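PDB 4APM: apical membrane antigen 1 from Babesia divergens, which probably acts in host-cell invasion as a parasite surface protein of the moving junction, and is present here as a calcium-bound piece spanning its domains I, II and III. Local coordinates for residues G13-K18 with P358-I363; V117-D122 with A130-N135; Q43-T48 with A306-G311. One frame throughout, in Å; residues are numbered along the deposited sequence.

From the N terminus, the chain first passes through helix 8-16, whose last turn and following residues (13-18) are met much later by the loop 358-363; contact 1 thus closes the longest loop and ties the start of the chain to the region between strands 342-346 and 367-368. Within that span, strand 42-46 opens a second loop, which contact 3 closes at 306-311, ahead of strand 316-320. Innermost is contact 2, a local closure between the end of helix 113-118 and helix 125-134, beside calcium. The three are therefore concentric along the sequence, and none cross. In space they stay separate, nearest atoms about 9 to 17 Å apart.

Contact 1: residues G13-K18 with P358-I363; sequences GRYMAK and PFPCDI
Pro-360 lies against the flat of Tyr-15: its CG is 3.8 Å from the ring centroid of Tyr-15 and only 13° off the ring normal, a CH-pi contact. Proline suits this place because its compact, rigid ring lays a C-H over the aromatic face. The Tyr-15 CB end is closed by Ile-363, whose CD1 comes to 3.8 Å from Tyr-15 CB. With CG anti to its own nitrogen (chi1 -172°), Tyr-15 reaches from the helix toward the loop. That loop joins strands 342-346 and 367-368 and is folded tightly: Pro-360 centres an inverse gamma turn and starts a type I beta turn, in which Ile-363 N bonds to Pro-360 O at 2.9 Å. Both apolar groups are thereby presented to helix 8-16, while Cys-361 joins the loop by a disulfide to Cys-409, between strands 400-406 and 410-416. The face under Pro-360 is tight; at the rim, Tyr-15 OH comes no nearer than 4.4 Å to the carbonyl O of exposed Pro-358. Over the opposite face stands Lys-18 NZ, held there by a 2.6 Å bond to Tyr-15 O. On the solvent side, Arg-14 NH1 and Asp-362 OD2 remain 6.4 Å apart, too far for a salt bridge.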
loop_
_atom_site.group_PDB
_atom_site.type_symbol
_atom_site.label_atom_id
_atom_site.label_comp_id
_atom_site.label_asym_id
_atom_site.label_seq_id
_atom_site.Cartn_x
_atom_site.Cartn_y
_atom_site.Cartn_z
ATOM N N GLY A 13 -16.922 7.455 5.977
ATOM C CA GLY A 13 -16.818 7.586 4.525
ATOM C C GLY A 13 -15.706 8.500 4.046
ATOM O O GLY A 13 -15.041 8.214 3.063
ATOM N N ARG A 14 -15.485 9.603 4.742
ATOM C CA ARG A 14 -14.456 10.537 4.318
ATOM C C ARG A 14 -13.065 9.953 4.543
ATOM O O ARG A 14 -12.226 9.973 3.633
ATOM C CB ARG A 14 -14.593 11.886 5.013
ATOM C CG ARG A 14 -13.911 13.002 4.239
ATOM C CD ARG A 14 -14.255 14.384 4.786
ATOM N NE ARG A 14 -13.098 15.001 5.429
ATOM C CZ ARG A 14 -12.922 15.078 6.746
ATOM N NH1 ARG A 14 -13.850 14.609 7.575
ATOM N NH2 ARG A 14 -11.828 15.646 7.234
ATOM N N TYR A 15 -12.848 9.388 5.734
ATOM C CA TYR A 15 -11.551 8.853 6.112
ATOM C C TYR A 15 -11.180 7.620 5.272
ATOM O O TYR A 15 -10.004 7.355 5.023
ATOM C CB TYR A 15 -11.536 8.490 7.607
ATOM C CG TYR A 15 -10.154 8.097 8.130
ATOM C CD1 TYR A 15 -9.199 9.072 8.472
ATOM C CD2 TYR A 15 -9.809 6.756 8.294
ATOM C CE1 TYR A 15 -7.933 8.709 8.943
ATOM C CE2 TYR A 15 -8.570 6.383 8.795
ATOM C CZ TYR A 15 -7.624 7.348 9.094
ATOM O OH TYR A 15 -6.370 6.945 9.536
ATOM N N MET A 16 -12.187 6.821 4.938
ATOM C CA MET A 16 -11.966 5.475 4.415
ATOM C C MET A 16 -11.916 5.448 2.890
ATOM O O MET A 16 -11.630 4.410 2.302
ATOM C CB MET A 16 -13.050 4.508 4.907
ATOM C CG MET A 16 -12.906 4.077 6.359
ATOM S SD MET A 16 -11.250 3.496 6.787
ATOM C CE MET A 16 -11.251 1.869 6.033
ATOM N N ALA A 17 -12.202 6.580 2.252
ATOM C CA ALA A 17 -12.210 6.643 0.787
ATOM C C ALA A 17 -10.863 6.202 0.206
ATOM O O ALA A 17 -10.817 5.423 -0.743
ATOM C CB ALA A 17 -12.600 8.031 0.291
ATOM N N LYS A 18 -9.770 6.618 0.830
ATOM C CA LYS A 18 -8.443 6.256 0.323
ATOM C C LYS A 18 -8.229 4.720 0.245
ATOM O O LYS A 18 -7.470 4.229 -0.600
ATOM C CB LYS A 18 -7.352 6.939 1.162
ATOM C CG LYS A 18 -7.248 6.478 2.613
ATOM C CD LYS A 18 -6.145 7.241 3.363
ATOM C CE LYS A 18 -6.639 8.591 3.902
ATOM N NZ LYS A 18 -7.672 8.388 4.984
ATOM N N PRO A 358 -1.763 7.544 13.791
ATOM C CA PRO A 358 -2.624 7.081 14.888
ATOM C C PRO A 358 -4.043 6.797 14.422
ATOM O O PRO A 358 -4.507 7.424 13.465
ATOM C CB PRO A 358 -2.616 8.272 15.869
ATOM C CG PRO A 358 -2.143 9.443 15.067
ATOM C CD PRO A 358 -1.161 8.853 14.092
ATOM N N PHE A 359 -4.724 5.857 15.084
ATOM C CA PHE A 359 -6.181 5.651 14.914
ATOM C C PHE A 359 -6.905 7.012 14.980
ATOM O O PHE A 359 -6.475 7.898 15.724
ATOM C CB PHE A 359 -6.720 4.691 16.001
ATOM C CG PHE A 359 -8.148 4.264 15.776
ATOM C CD1 PHE A 359 -9.185 5.121 16.060
ATOM C CD2 PHE A 359 -8.435 3.053 15.174
ATOM C CE1 PHE A 359 -10.487 4.772 15.787
ATOM C CE2 PHE A 359 -9.735 2.691 14.886
ATOM C CZ PHE A 359 -10.770 3.551 15.206
ATOM N N PRO A 360 -7.949 7.224 14.142
ATOM C CA PRO A 360 -8.562 8.561 14.199
ATOM C C PRO A 360 -9.603 8.686 15.327
ATOM O O PRO A 360 -10.789 8.419 15.123
ATOM C CB PRO A 360 -9.205 8.714 12.815
ATOM C CG PRO A 360 -9.507 7.322 12.382
ATOM C CD PRO A 360 -8.445 6.438 12.993
ATOM N N CYS A 361 -9.132 9.102 16.503
ATOM C CA CYS A 361 -9.923 9.093 17.740
ATOM C C CYS A 361 -11.250 9.794 17.618
ATOM O O CYS A 361 -12.199 9.450 18.317
ATOM C CB CYS A 361 -9.129 9.730 18.865
ATOM S SG CYS A 361 -7.427 9.168 18.861
ATOM N N ASP A 362 -11.332 10.765 16.721
ATOM C CA ASP A 362 -12.557 11.544 16.590
ATOM C C ASP A 362 -13.699 10.818 15.874
ATOM O O ASP A 362 -14.815 11.314 15.856
ATOM C CB ASP A 362 -12.275 12.887 15.908
ATOM C CG ASP A 362 -11.591 12.723 14.560
ATOM O OD1 ASP A 362 -10.651 11.903 14.457
ATOM O OD2 ASP A 362 -11.982 13.430 13.609
ATOM N N ILE A 363 -13.427 9.678 15.243
ATOM C CA ILE A 363 -14.486 8.959 14.501
ATOM C C ILE A 363 -14.944 7.738 15.308
ATOM O O ILE A 363 -14.186 6.789 15.507
ATOM C CB ILE A 363 -14.025 8.549 13.078
ATOM C CG1 ILE A 363 -13.699 9.783 12.230
ATOM C CG2 ILE A 363 -15.081 7.710 12.367
ATOM C CD1 ILE A 363 -12.863 9.476 10.997
#

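Contact 2: residues V117-D122 with A130-N135. With CA (calcium ion), chain B.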
loop_
_atom_site.group_PDB
_atom_site.type_symbol
_atom_site.label_atom_id
_atom_site.label_comp_id
_atom_site.label_asym_id
_atom_site.label_seq_id
_atom_site.Cartn_x
_atom_site.Cartn_y
_atom_site.Cartn_z
ATOM N N VAL A 117 13.124 20.925 -8.199
ATOM C CA VAL A 117 12.716 22.290 -7.817
ATOM C C VAL A 117 13.404 23.423 -8.629
ATOM O O VAL A 117 12.727 24.345 -9.112
ATOM C CB VAL A 117 12.531 22.534 -6.280
ATOM C CG1 VAL A 117 13.293 21.545 -5.442
ATOM C CG2 VAL A 117 12.767 23.996 -5.850
ATOM N N ARG A 118 14.682 23.232 -8.942
ATOM C CA ARG A 118 15.435 24.147 -9.810
ATOM C C ARG A 118 14.624 24.308 -11.136
ATOM O O ARG A 118 14.378 25.437 -11.607
ATOM C CB ARG A 118 16.873 23.577 -10.029
ATOM C CG ARG A 118 18.041 24.566 -10.192
ATOM C CD ARG A 118 19.188 24.392 -9.149
ATOM N NE ARG A 118 19.685 23.027 -8.989
ATOM C CZ ARG A 118 20.296 22.545 -7.897
ATOM N NH1 ARG A 118 20.531 23.324 -6.851
ATOM N NH2 ARG A 118 20.681 21.269 -7.854
ATOM N N TRP A 119 14.065 23.194 -11.621
ATOM C CA TRP A 119 13.419 23.141 -12.949
ATOM C C TRP A 119 11.974 23.554 -12.964
ATOM O O TRP A 119 11.289 23.434 -13.990
ATOM C CB TRP A 119 13.577 21.758 -13.556
ATOM C CG TRP A 119 15.015 21.435 -13.776
ATOM C CD1 TRP A 119 16.071 22.341 -13.926
ATOM C CD2 TRP A 119 15.633 20.109 -13.874
ATOM N NE1 TRP A 119 17.258 21.680 -14.097
ATOM C CE2 TRP A 119 17.064 20.338 -14.093
ATOM C CE3 TRP A 119 15.162 18.807 -13.814
ATOM C CZ2 TRP A 119 17.955 19.297 -14.244
ATOM C CZ3 TRP A 119 16.066 17.763 -14.000
ATOM C CH2 TRP A 119 17.432 17.999 -14.179
ATOM N N GLY A 120 11.487 24.018 -11.824
ATOM C CA GLY A 120 10.187 24.629 -11.776
ATOM C C GLY A 120 9.071 23.755 -11.243
ATOM O O GLY A 120 7.951 24.219 -11.148
ATOM N N TYR A 121 9.384 22.529 -10.809
ATOM C CA TYR A 121 8.358 21.601 -10.312
ATOM C C TYR A 121 7.900 21.994 -8.936
ATOM O O TYR A 121 8.725 22.338 -8.106
ATOM C CB TYR A 121 8.864 20.153 -10.306
ATOM C CG TYR A 121 9.114 19.604 -11.700
ATOM C CD1 TYR A 121 10.333 19.806 -12.348
ATOM C CD2 TYR A 121 8.103 18.959 -12.398
ATOM C CE1 TYR A 121 10.556 19.317 -13.634
ATOM C CE2 TYR A 121 8.314 18.456 -13.670
ATOM C CZ TYR A 121 9.541 18.630 -14.281
ATOM O OH TYR A 121 9.702 18.194 -15.579
ATOM N N ASP A 122 6.584 21.932 -8.696
ATOM C CA ASP A 122 5.965 22.625 -7.559
ATOM C C ASP A 122 5.249 21.726 -6.547
ATOM O O ASP A 122 4.605 22.238 -5.658
ATOM C CB ASP A 122 4.978 23.738 -8.031
ATOM C CG ASP A 122 5.642 24.790 -8.925
ATOM O OD1 ASP A 122 6.780 25.211 -8.637
ATOM O OD2 ASP A 122 5.025 25.215 -9.916
ATOM N N ALA A 130 7.162 12.100 -10.388
ATOM C CA ALA A 130 6.111 11.521 -11.252
ATOM C C ALA A 130 5.849 12.428 -12.449
ATOM O O ALA A 130 5.732 11.955 -13.573
ATOM C CB ALA A 130 4.819 11.315 -10.464
ATOM N N GLU A 131 5.771 13.728 -12.191
ATOM C CA GLU A 131 5.545 14.721 -13.248
ATOM C C GLU A 131 6.758 14.751 -14.183
ATOM O O GLU A 131 6.636 14.828 -15.399
ATOM C CB GLU A 131 5.311 16.104 -12.617
ATOM C CG GLU A 131 4.923 17.209 -13.608
ATOM C CD GLU A 131 4.592 18.519 -12.916
ATOM O OE1 GLU A 131 4.456 18.517 -11.680
ATOM O OE2 GLU A 131 4.462 19.554 -13.601
ATOM N N TYR A 132 7.933 14.576 -13.618
ATOM C CA TYR A 132 9.116 14.581 -14.431
ATOM C C TYR A 132 9.123 13.353 -15.365
ATOM O O TYR A 132 9.428 13.466 -16.553
ATOM C CB TYR A 132 10.345 14.611 -13.525
ATOM C CG TYR A 132 11.646 14.534 -14.274
ATOM C CD1 TYR A 132 12.077 15.597 -15.059
ATOM C CD2 TYR A 132 12.465 13.419 -14.161
ATOM C CE1 TYR A 132 13.278 15.535 -15.744
ATOM C CE2 TYR A 132 13.662 13.350 -14.833
ATOM C CZ TYR A 132 14.072 14.426 -15.612
ATOM O OH TYR A 132 15.270 14.371 -16.297
ATOM N N ALA A 133 8.781 12.185 -14.822
ATOM C CA ALA A 133 8.616 10.990 -15.641
ATOM C C ALA A 133 7.566 11.237 -16.749
ATOM O O ALA A 133 7.736 10.786 -17.887
ATOM C CB ALA A 133 8.221 9.792 -14.768
ATOM N N GLY A 134 6.520 11.998 -16.419
ATOM C CA GLY A 134 5.471 12.347 -17.375
ATOM C C GLY A 134 5.852 13.284 -18.519
ATOM O O GLY A 134 5.129 13.370 -19.507
ATOM N N ASN A 135 6.996 13.965 -18.390
ATOM C CA ASN A 135 7.514 14.876 -19.411
ATOM C C ASN A 135 8.651 14.295 -20.271
ATOM O O ASN A 135 9.335 15.055 -20.972
ATOM C CB ASN A 135 8.085 16.133 -18.744
ATOM C CG ASN A 135 7.013 17.045 -18.197
ATOM O OD1 ASN A 135 5.867 17.010 -18.639
ATOM N ND2 ASN A 135 7.372 17.846 -17.216
HETATM CA CA CA B . 6.930 26.362 -10.827
HETATM O O HOH W 1 4.869 21.125 -10.853
HETATM O O HOH W 2 5.884 28.323 -10.037
HETATM O O HOH W 3 8.355 27.314 -12.598
HETATM O O HOH W 4 9.044 26.942 -9.580
#
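Tyr-121 projects edge-first at helix 125-134, its ring set by a chi1 of -66° that places CG beside the backbone N. Glu-131 runs past that edge in extended form, its CG in the ring plane 3.6 Å from Tyr-121 CE2, and its carboxylate is turned 79° from the ring. Just past the helix end, Asn-135 points back against Tyr-121 and gives ND2 to its OH at 2.9 Å; the N-H...O angle is 154° and the acceptor lies close to the amide plane. The same phenol oxygen sits at the edge of the Tyr-132 ring, 3.6 Å from Tyr-132 CD1, while Trp-119 CZ3 meets Tyr-132 CE1 obliquely at 4.0 Å. Tyr-132 OH bonds to Leu-108 O. Between Trp-119 and Tyr-121 in the sequence, Gly-120 ends helix 113-118 in a Schellman motif, whose positive phi suits glycine, and Gly-120 O binds calcium at 2.4 Å. Asp-122 binds the ion through both carboxylate oxygens, alongside three waters. Water 1 accepts from Asp-122 N and donates to Glu-131 OE1, which also pairs with Lys-211. Glu-131 is thus linked through one water to the backbone of a calcium ligand, probably steadying that loop without touching the metal.

Contact 3: residues Q43-T48 with A306-G311; sequences QHRMPT and AKNSKG
Arg-45 and Asn-308 supply the polar part of this contact, their side chains approaching from opposite directions. Arg-45 NH2 donates to Asn-308 OD1 at 2.6 Å, but the N-H...O angle of 127° makes the bond weak. The amide oxygen lies at the edge of the guanidinium, in its plane, although the two flat groups are turned 43° from each other. A stronger hold on the same nitrogen comes from Asp-263 O, so NH2 serves two carbonyl-type oxygens, a task to which the several N-H groups of arginine are well fitted. The bend of the Arg-45 chain at chi3 (87°) carries the guanidinium over to the loop.

Arg-45 belongs to strand 42-46, which forms an antiparallel hairpin with strand 35-39 through backbone bonds such as that of His-44 with Glu-37. Segment 306-311 lies in the long connection between helix 249-257 and strand 316-320, probably part of the domain II loop that in related AMA1 proteins reaches across domain I.

Van der Waals contact comes from the methylenes of Lys-307, whose chain crosses that of Arg-45 at about a right angle, with CD 3.7 Å from Arg-45 NH1. The long aliphatic chain can lie beside a cation while its charge goes elsewhere: Lys-307 NZ, 5.1 Å from Arg-45 NH1, is salt-bridged to Glu-265, which would probably offset the like charges.

Local bonds shape the loop. Ser-309 OG accepts from Gly-311 N at 3.3 Å in an ST turn, and is also bonded to Asp-263 OD1.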
loop_
_atom_site.group_PDB
_atom_site.type_symbol
_atom_site.label_atom_id
_atom_site.label_comp_id
_atom_site.label_asym_id
_atom_site.label_seq_id
_atom_site.Cartn_x
_atom_site.Cartn_y
_atom_site.Cartn_z
ATOM N N GLN A 43 1.388 -1.353 -29.857
ATOM C CA GLN A 43 0.847 -1.105 -28.528
ATOM C C GLN A 43 1.852 -1.597 -27.475
ATOM O O GLN A 43 2.445 -2.660 -27.625
ATOM C CB GLN A 43 -0.503 -1.812 -28.358
ATOM C CG GLN A 43 -1.630 -1.242 -29.216
ATOM C CD GLN A 43 -2.225 0.046 -28.662
ATOM O OE1 GLN A 43 -2.595 0.123 -27.490
ATOM N NE2 GLN A 43 -2.343 1.057 -29.513
ATOM N N HIS A 44 2.099 -0.773 -26.461
ATOM C CA HIS A 44 2.942 -1.172 -25.334
ATOM C C HIS A 44 2.229 -0.926 -24.023
ATOM O O HIS A 44 1.456 0.014 -23.889
ATOM C CB HIS A 44 4.279 -0.446 -25.392
ATOM C CG HIS A 44 5.221 -0.991 -26.445
ATOM N ND1 HIS A 44 5.140 -0.645 -27.744
ATOM C CD2 HIS A 44 6.273 -1.910 -26.349
ATOM C CE1 HIS A 44 6.089 -1.303 -28.441
ATOM N NE2 HIS A 44 6.786 -2.065 -27.584
ATOM N N ARG A 45 2.370 -1.854 -23.091
ATOM C CA ARG A 45 1.763 -1.690 -21.781
ATOM C C ARG A 45 2.662 -0.845 -20.869
ATOM O O ARG A 45 3.892 -0.857 -20.987
ATOM C CB ARG A 45 1.497 -3.046 -21.145
ATOM C CG ARG A 45 0.467 -3.884 -21.869
ATOM C CD ARG A 45 0.213 -5.164 -21.108
ATOM N NE ARG A 45 -0.822 -4.980 -20.093
ATOM C CZ ARG A 45 -1.082 -5.846 -19.123
ATOM N NH1 ARG A 45 -0.367 -6.962 -19.020
ATOM N NH2 ARG A 45 -2.040 -5.582 -18.235
ATOM N N MET A 46 2.035 -0.136 -19.949
ATOM C CA MET A 46 2.741 0.702 -19.016
ATOM C C MET A 46 1.951 0.810 -17.694
ATOM O O MET A 46 0.742 0.590 -17.681
ATOM C CB MET A 46 2.934 2.087 -19.620
ATOM C CG MET A 46 1.635 2.835 -19.754
ATOM S SD MET A 46 1.953 4.317 -20.690
ATOM C CE MET A 46 0.616 5.324 -20.120
ATOM N N PRO A 47 2.646 1.172 -16.587
ATOM C CA PRO A 47 2.000 1.485 -15.308
ATOM C C PRO A 47 1.178 2.755 -15.414
ATOM O O PRO A 47 1.569 3.693 -16.115
ATOM C CB PRO A 47 3.188 1.720 -14.350
ATOM C CG PRO A 47 4.427 1.259 -15.091
ATOM C CD PRO A 47 4.106 1.393 -16.543
ATOM N N THR A 48 0.071 2.809 -14.674
ATOM C CA THR A 48 -0.799 3.968 -14.710
ATOM C C THR A 48 -1.416 4.208 -13.338
ATOM O O THR A 48 -2.286 5.043 -13.199
ATOM C CB THR A 48 -1.962 3.772 -15.732
ATOM O OG1 THR A 48 -2.679 2.591 -15.395
ATOM C CG2 THR A 48 -1.432 3.611 -17.133
ATOM N N ALA A 306 -7.344 -7.836 -21.234
ATOM C CA ALA A 306 -8.071 -8.574 -20.193
ATOM C C ALA A 306 -7.184 -8.935 -18.999
ATOM O O ALA A 306 -7.639 -9.579 -18.055
ATOM C CB ALA A 306 -8.679 -9.833 -20.784
ATOM N N LYS A 307 -5.912 -8.543 -19.056
ATOM C CA LYS A 307 -4.959 -8.895 -18.013
ATOM C C LYS A 307 -4.942 -7.868 -16.880
ATOM O O LYS A 307 -4.095 -7.942 -15.996
ATOM C CB LYS A 307 -3.556 -9.043 -18.607
ATOM C CG LYS A 307 -3.503 -9.867 -19.883
ATOM C CD LYS A 307 -2.085 -9.930 -20.431
ATOM C CE LYS A 307 -1.604 -11.368 -20.533
ATOM N NZ LYS A 307 -1.392 -11.987 -19.187
ATOM N N ASN A 308 -5.888 -6.931 -16.905
ATOM C CA ASN A 308 -5.888 -5.786 -15.977
ATOM C C ASN A 308 -6.728 -5.963 -14.704
ATOM O O ASN A 308 -7.907 -6.330 -14.768
ATOM C CB ASN A 308 -6.250 -4.480 -16.702
ATOM C CG ASN A 308 -5.086 -3.927 -17.513
ATOM O OD1 ASN A 308 -3.916 -4.166 -17.199
ATOM N ND2 ASN A 308 -5.398 -3.197 -18.559
ATOM N N SER A 309 -6.116 -5.660 -13.557
ATOM C CA SER A 309 -6.729 -5.893 -12.246
ATOM C C SER A 309 -7.758 -4.800 -11.887
ATOM O O SER A 309 -8.590 -5.002 -11.028
ATOM C CB SER A 309 -5.624 -5.924 -11.174
ATOM O OG SER A 309 -4.904 -4.687 -11.184
ATOM N N LYS A 310 -7.669 -3.634 -12.527
ATOM C CA LYS A 310 -8.399 -2.445 -12.084
ATOM C C LYS A 310 -8.180 -2.086 -10.597
ATOM O O LYS A 310 -9.050 -1.453 -9.991
ATOM C CB LYS A 310 -9.901 -2.623 -12.307
ATOM C CG LYS A 310 -10.267 -3.185 -13.654
ATOM C CD LYS A 310 -9.821 -2.243 -14.743
ATOM C CE LYS A 310 -10.786 -1.080 -14.874
ATOM N NZ LYS A 310 -10.668 -0.483 -16.234
ATOM N N GLY A 311 -7.067 -2.524 -10.002
ATOM C CA GLY A 311 -6.828 -2.302 -8.577
ATOM C C GLY A 311 -7.394 -3.338 -7.618
ATOM O O GLY A 311 -7.416 -3.111 -6.408
#